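Local coordinates for protein serine acetyltransferase (PDB 3Q1X) that probably transfers an acetyl group to the hydroxyl of L-serine, a step of cysteine biosynthesis, at residues T66-V69 / D70-D74; V184-G187 / E188-I192. All coordinates share one frame; numbering follows the deposited sequence.

Contact 1 of 2, residues T66-V69 / D70-D74; sequences TKLV and DYIKD
Thr66 meets Asp70 one turn further along the alpha-helix 59-79, the two side chains running next to each other and pointing the same way. The backbone bond from Asp70 N to Thr66 O (2.8 Å) is the first of four i to i+4 bonds that link 66-69 to 70-74. With OG1 beside the backbone N (chi1 -59°) and CG2 anti to it, Thr66 sets CG2 next to the carboxylate, 3.6 Å from Asp70 OD2, while its hydroxyl serves the preceding turn, hydrogen-bonding Ala62 O. Lys67 joins through its backbone alone, with Tyr71 N reaching Lys67 O at 3.1 Å and a more bent N-H angle of 149°. At Leu68 the next bond, from Ile72 N, is straighter (170°), and the two apolar side chains meet at a slant: the methyl Ile72 CD1 rests 3.9 Å from Leu68 CG and equally close to Leu68 CD1. Leu68 packs on Leu41 and Ile44 of helix 36-45 and Ile72 on Val89 and Ile92 of helix 82-113, so residues one turn apart face different helices. Val69, also buried, turns to Ile5 of helix 2-18 and Leu93, and its carbonyl accepts Lys73 N. The chain of Lys73 bends at its last two torsions back toward Asp70, forming a salt bridge whose hydrogen bond, Lys73 NZ to Asp70 OD1 at 3.3 Å, is weak.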
ATOM      1  N   THR A  66     -18.747   6.942  21.855  1.00 22.79           N
ATOM      2  CA  THR A  66     -19.937   7.585  21.289  1.00 23.31           C
ATOM      3  C   THR A  66     -19.674   8.097  19.871  1.00 22.92           C
ATOM      4  O   THR A  66     -20.495   7.889  18.973  1.00 22.84           O
ATOM      5  CB  THR A  66     -20.422   8.748  22.200  1.00 23.18           C
ATOM      6  OG1 THR A  66     -20.722   8.224  23.499  1.00 23.80           O
ATOM      7  CG2 THR A  66     -21.682   9.431  21.632  1.00 24.12           C
ATOM      8  N   LYS A  67     -18.536   8.763  19.677  1.00 22.70           N
ATOM      9  CA  LYS A  67     -18.169   9.268  18.354  1.00 23.26           C
ATOM     10  C   LYS A  67     -18.060   8.130  17.348  1.00 22.75           C
ATOM     11  O   LYS A  67     -18.565   8.242  16.227  1.00 22.97           O
ATOM     12  CB  LYS A  67     -16.864  10.066  18.393  1.00 23.54           C
ATOM     13  CG  LYS A  67     -16.969  11.399  19.105  1.00 25.81           C
ATOM     14  CD  LYS A  67     -15.833  12.321  18.668  1.00 28.58           C
ATOM     15  CE  LYS A  67     -15.276  13.145  19.824  1.00 31.24           C
ATOM     16  NZ  LYS A  67     -16.256  14.113  20.383  1.00 32.08           N
ATOM     17  N   LEU A  68     -17.414   7.040  17.758  1.00 22.61           N
ATOM     18  CA  LEU A  68     -17.311   5.832  16.928  1.00 22.98           C
ATOM     19  C   LEU A  68     -18.669   5.201  16.625  1.00 23.16           C
ATOM     20  O   LEU A  68     -18.962   4.876  15.474  1.00 22.75           O
ATOM     21  CB  LEU A  68     -16.393   4.789  17.571  1.00 23.07           C
ATOM     22  CG  LEU A  68     -16.108   3.536  16.726  1.00 24.50           C
ATOM     23  CD1 LEU A  68     -15.341   3.850  15.438  1.00 25.99           C
ATOM     24  CD2 LEU A  68     -15.392   2.491  17.540  1.00 25.84           C
ATOM     25  N   VAL A  69     -19.483   5.018  17.665  1.00 23.34           N
ATOM     26  CA  VAL A  69     -20.821   4.453  17.517  1.00 23.92           C
ATOM     27  C   VAL A  69     -21.668   5.288  16.552  1.00 23.69           C
ATOM     28  O   VAL A  69     -22.319   4.748  15.659  1.00 24.02           O
ATOM     29  CB  VAL A  69     -21.524   4.295  18.904  1.00 23.75           C
ATOM     30  CG1 VAL A  69     -23.045   4.321  18.770  1.00 24.83           C
ATOM     31  CG2 VAL A  69     -21.060   3.016  19.577  1.00 25.54           C
ATOM     32  N   ASP A  70     -21.644   6.605  16.721  1.00 23.84           N
ATOM     33  CA  ASP A  70     -22.433   7.476  15.852  1.00 23.98           C
ATOM     34  C   ASP A  70     -21.982   7.368  14.393  1.00 23.15           C
ATOM     35  O   ASP A  70     -22.817   7.343  13.487  1.00 22.53           O
ATOM     36  CB  ASP A  70     -22.403   8.923  16.345  1.00 24.72           C
ATOM     37  CG  ASP A  70     -23.252   9.140  17.599  1.00 26.51           C
ATOM     38  OD1 ASP A  70     -24.190   8.354  17.862  1.00 30.24           O
ATOM     39  OD2 ASP A  70     -22.986  10.121  18.324  1.00 29.56           O
ATOM     40  N   TYR A  71     -20.668   7.261  14.183  1.00 22.47           N
ATOM     41  CA  TYR A  71     -20.093   7.171  12.839  1.00 22.19           C
ATOM     42  C   TYR A  71     -20.460   5.855  12.146  1.00 21.90           C
ATOM     43  O   TYR A  71     -20.910   5.865  10.990  1.00 21.40           O
ATOM     44  CB  TYR A  71     -18.572   7.366  12.887  1.00 22.48           C
ATOM     45  CG  TYR A  71     -17.890   7.356  11.531  1.00 23.05           C
ATOM     46  CD1 TYR A  71     -17.618   8.544  10.853  1.00 24.75           C
ATOM     47  CD2 TYR A  71     -17.508   6.156  10.934  1.00 24.40           C
ATOM     48  CE1 TYR A  71     -16.982   8.534   9.600  1.00 25.98           C
ATOM     49  CE2 TYR A  71     -16.879   6.133   9.687  1.00 26.66           C
ATOM     50  CZ  TYR A  71     -16.621   7.322   9.027  1.00 27.05           C
ATOM     51  OH  TYR A  71     -15.997   7.290   7.796  1.00 28.03           O
ATOM     52  N   ILE A  72     -20.295   4.734  12.857  1.00 21.48           N
ATOM     53  CA  ILE A  72     -20.604   3.408  12.304  1.00 21.18           C
ATOM     54  C   ILE A  72     -22.106   3.269  12.059  1.00 21.27           C
ATOM     55  O   ILE A  72     -22.532   2.751  11.021  1.00 20.82           O
ATOM     56  CB  ILE A  72     -20.094   2.238  13.216  1.00 21.30           C
ATOM     57  CG1 ILE A  72     -18.562   2.220  13.274  1.00 21.07           C
ATOM     58  CG2 ILE A  72     -20.633   0.876  12.734  1.00 20.59           C
ATOM     59  CD1 ILE A  72     -17.963   1.169  14.228  1.00 21.78           C
ATOM     60  N   LYS A  73     -22.908   3.723  13.022  1.00 21.23           N
ATOM     61  CA  LYS A  73     -24.359   3.712  12.851  1.00 22.00           C
ATOM     62  C   LYS A  73     -24.751   4.460  11.581  1.00 21.94           C
ATOM     63  O   LYS A  73     -25.529   3.951  10.772  1.00 21.61           O
ATOM     64  CB  LYS A  73     -25.075   4.308  14.060  1.00 22.19           C
ATOM     65  CG  LYS A  73     -26.583   4.037  14.072  1.00 23.97           C
ATOM     66  CD  LYS A  73     -27.247   4.704  15.272  1.00 27.20           C
ATOM     67  CE  LYS A  73     -27.285   6.219  15.103  1.00 28.05           C
ATOM     68  NZ  LYS A  73     -26.798   6.917  16.330  1.00 29.76           N
ATOM     69  N   ASP A  74     -24.191   5.656  11.395  1.00 21.91           N
ATOM     70  CA  ASP A  74     -24.499   6.471  10.208  1.00 22.51           C
ATOM     71  C   ASP A  74     -24.148   5.769   8.896  1.00 21.71           C
ATOM     72  O   ASP A  74     -24.952   5.753   7.958  1.00 20.90           O
ATOM     73  CB  ASP A  74     -23.846   7.856  10.313  1.00 23.21           C
ATOM     74  CG  ASP A  74     -24.587   8.776  11.287  1.00 26.75           C
ATOM     75  OD1 ASP A  74     -25.675   8.392  11.764  1.00 30.93           O
ATOM     76  OD2 ASP A  74     -24.086   9.884  11.579  1.00 31.23           O
TER

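Contact 2 of 2, residues V184-G187 / E188-I192; sequences VVIG and ETAII
Gly187 and Ala190 close a type I beta turn through the bond from Ala190 N to Gly187 O, 3.1 Å long and nearly straight at the hydrogen (161°), although the N-H comes from above the carbonyl plane rather than within it. Inside the bend, Ile186 packs against the second arm. Its CG2 methyl touches Ala190 CB at 3.7 Å and, further along that arm, Ile192 CD1 at 3.9 Å; Ile186 CD1 lies 4.0 Å from that same Ile192 methyl, which thus touches both branches of Ile186. The two isoleucine side chains meet at about a right angle. In Ile186, CG1 is anti to the carbonyl carbon (chi1 -58°) and CG2 anti to the backbone N, toward Ala190 CB. This is one corner of the left-handed parallel beta-helix of the hexapeptide-repeat family: strand 185-186 belongs to one face, strand 191-192 to the next. Ile186 and Ile192 lie in the interior, where Ile186 also meets Ile198 of the same coil and Ile192 meets Ile172 of the preceding coil and Leu204 of the following one. At the corner itself Glu188 goes the other way. With CG anti to the backbone N and the chain extended, the Glu188 side chain lies about 5 Å from a bound serine; OE2 forms a salt bridge with NH2 of Arg222, a residue of the serine pocket, and OE1 is hydrogen-bonded to Tyr143 OH. Thr189 ties the turn to the same region, its OG1 accepting a hydrogen bond from Arg222 N.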
ATOM      1  N   VAL A 184      -0.698  -9.551   2.113  1.00 15.33           N
ATOM      2  CA  VAL A 184      -1.550 -10.523   2.796  1.00 15.68           C
ATOM      3  C   VAL A 184      -2.996 -10.408   2.309  1.00 15.99           C
ATOM      4  O   VAL A 184      -3.579  -9.317   2.274  1.00 15.92           O
ATOM      5  CB  VAL A 184      -1.446 -10.400   4.346  1.00 15.10           C
ATOM      6  CG1 VAL A 184      -2.508 -11.218   5.056  1.00 16.25           C
ATOM      7  CG2 VAL A 184      -0.068 -10.825   4.800  1.00 16.33           C
ATOM      8  N   VAL A 185      -3.558 -11.545   1.924  1.00 16.53           N
ATOM      9  CA  VAL A 185      -4.953 -11.622   1.502  1.00 16.88           C
ATOM     10  C   VAL A 185      -5.611 -12.762   2.269  1.00 17.36           C
ATOM     11  O   VAL A 185      -5.148 -13.905   2.232  1.00 17.90           O
ATOM     12  CB  VAL A 185      -5.094 -11.830  -0.032  1.00 17.21           C
ATOM     13  CG1 VAL A 185      -6.534 -12.160  -0.419  1.00 18.05           C
ATOM     14  CG2 VAL A 185      -4.625 -10.596  -0.783  1.00 16.20           C
ATOM     15  N   ILE A 186      -6.693 -12.442   2.972  1.00 17.24           N
ATOM     16  CA  ILE A 186      -7.414 -13.438   3.764  1.00 17.42           C
ATOM     17  C   ILE A 186      -8.893 -13.328   3.372  1.00 17.73           C
ATOM     18  O   ILE A 186      -9.528 -12.303   3.616  1.00 18.70           O
ATOM     19  CB  ILE A 186      -7.193 -13.238   5.293  1.00 17.16           C
ATOM     20  CG1 ILE A 186      -5.696 -13.297   5.652  1.00 17.00           C
ATOM     21  CG2 ILE A 186      -7.991 -14.270   6.094  1.00 16.73           C
ATOM     22  CD1 ILE A 186      -5.395 -13.023   7.109  1.00 15.84           C
ATOM     23  N   GLY A 187      -9.424 -14.376   2.748  1.00 18.07           N
ATOM     24  CA  GLY A 187     -10.761 -14.350   2.148  1.00 17.61           C
ATOM     25  C   GLY A 187     -11.963 -14.429   3.074  1.00 17.76           C
ATOM     26  O   GLY A 187     -11.858 -14.729   4.278  1.00 17.72           O
ATOM     27  N   GLU A 188     -13.123 -14.164   2.480  1.00 17.72           N
ATOM     28  CA  GLU A 188     -14.400 -14.094   3.178  1.00 18.60           C
ATOM     29  C   GLU A 188     -14.727 -15.316   4.041  1.00 18.81           C
ATOM     30  O   GLU A 188     -15.363 -15.194   5.081  1.00 19.23           O
ATOM     31  CB  GLU A 188     -15.516 -13.874   2.156  1.00 18.19           C
ATOM     32  CG  GLU A 188     -16.921 -13.757   2.762  1.00 19.09           C
ATOM     33  CD  GLU A 188     -17.958 -13.273   1.761  1.00 19.25           C
ATOM     34  OE1 GLU A 188     -19.032 -12.797   2.188  1.00 20.69           O
ATOM     35  OE2 GLU A 188     -17.700 -13.358   0.549  1.00 19.28           O
ATOM     36  N   THR A 189     -14.319 -16.497   3.588  1.00 19.29           N
ATOM     37  CA  THR A 189     -14.694 -17.724   4.279  1.00 20.16           C
ATOM     38  C   THR A 189     -13.483 -18.425   4.882  1.00 20.29           C
ATOM     39  O   THR A 189     -13.550 -19.600   5.255  1.00 20.78           O
ATOM     40  CB  THR A 189     -15.494 -18.687   3.366  1.00 19.87           C
ATOM     41  OG1 THR A 189     -14.637 -19.215   2.349  1.00 21.01           O
ATOM     42  CG2 THR A 189     -16.668 -17.961   2.714  1.00 19.97           C
ATOM     43  N   ALA A 190     -12.377 -17.694   4.990  1.00 20.16           N
ATOM     44  CA  ALA A 190     -11.193 -18.214   5.667  1.00 20.07           C
ATOM     45  C   ALA A 190     -11.472 -18.387   7.157  1.00 19.87           C
ATOM     46  O   ALA A 190     -12.165 -17.576   7.765  1.00 20.16           O
ATOM     47  CB  ALA A 190     -10.003 -17.299   5.441  1.00 19.93           C
ATOM     48  N   ILE A 191     -10.956 -19.463   7.736  1.00 20.00           N
ATOM     49  CA  ILE A 191     -11.062 -19.697   9.178  1.00 20.53           C
ATOM     50  C   ILE A 191      -9.650 -19.932   9.698  1.00 20.55           C
ATOM     51  O   ILE A 191      -8.932 -20.783   9.178  1.00 21.48           O
ATOM     52  CB  ILE A 191     -11.972 -20.920   9.502  1.00 20.29           C
ATOM     53  CG1 ILE A 191     -13.398 -20.701   8.961  1.00 22.01           C
ATOM     54  CG2 ILE A 191     -11.928 -21.268  11.005  1.00 20.27           C
ATOM     55  CD1 ILE A 191     -14.408 -20.117   9.934  1.00 26.26           C
ATOM     56  N   ILE A 192      -9.257 -19.181  10.725  1.00 20.47           N
ATOM     57  CA  ILE A 192      -7.891 -19.234  11.233  1.00 20.27           C
ATOM     58  C   ILE A 192      -7.904 -19.444  12.743  1.00 20.30           C
ATOM     59  O   ILE A 192      -8.567 -18.712  13.472  1.00 20.53           O
ATOM     60  CB  ILE A 192      -7.112 -17.929  10.905  1.00 20.23           C
ATOM     61  CG1 ILE A 192      -7.021 -17.721   9.393  1.00 20.80           C
ATOM     62  CG2 ILE A 192      -5.730 -17.944  11.544  1.00 19.88           C
ATOM     63  CD1 ILE A 192      -6.501 -16.337   8.992  1.00 20.64           C
TER

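Contact 1 comes first along the chain and belongs to the helical N-terminal part, within helix 59-79; contact 2 follows much later, after helices 82-113, 120-126, 128-144 and 150-162, in the beta-helix. They share no helix, strand or sheet. Their centres are 27 Å apart and their nearest atoms about 17 Å, so neither touches the other. Contact 1 lies toward the periphery, its centre 19 Å from that of the chain, against 11 Å for contact 2. Residues 66-74 pack among helices of the N-terminal part, whereas residues 184-192 pass from one beta-helix face to the next beside a bound serine and pack against a second subunit.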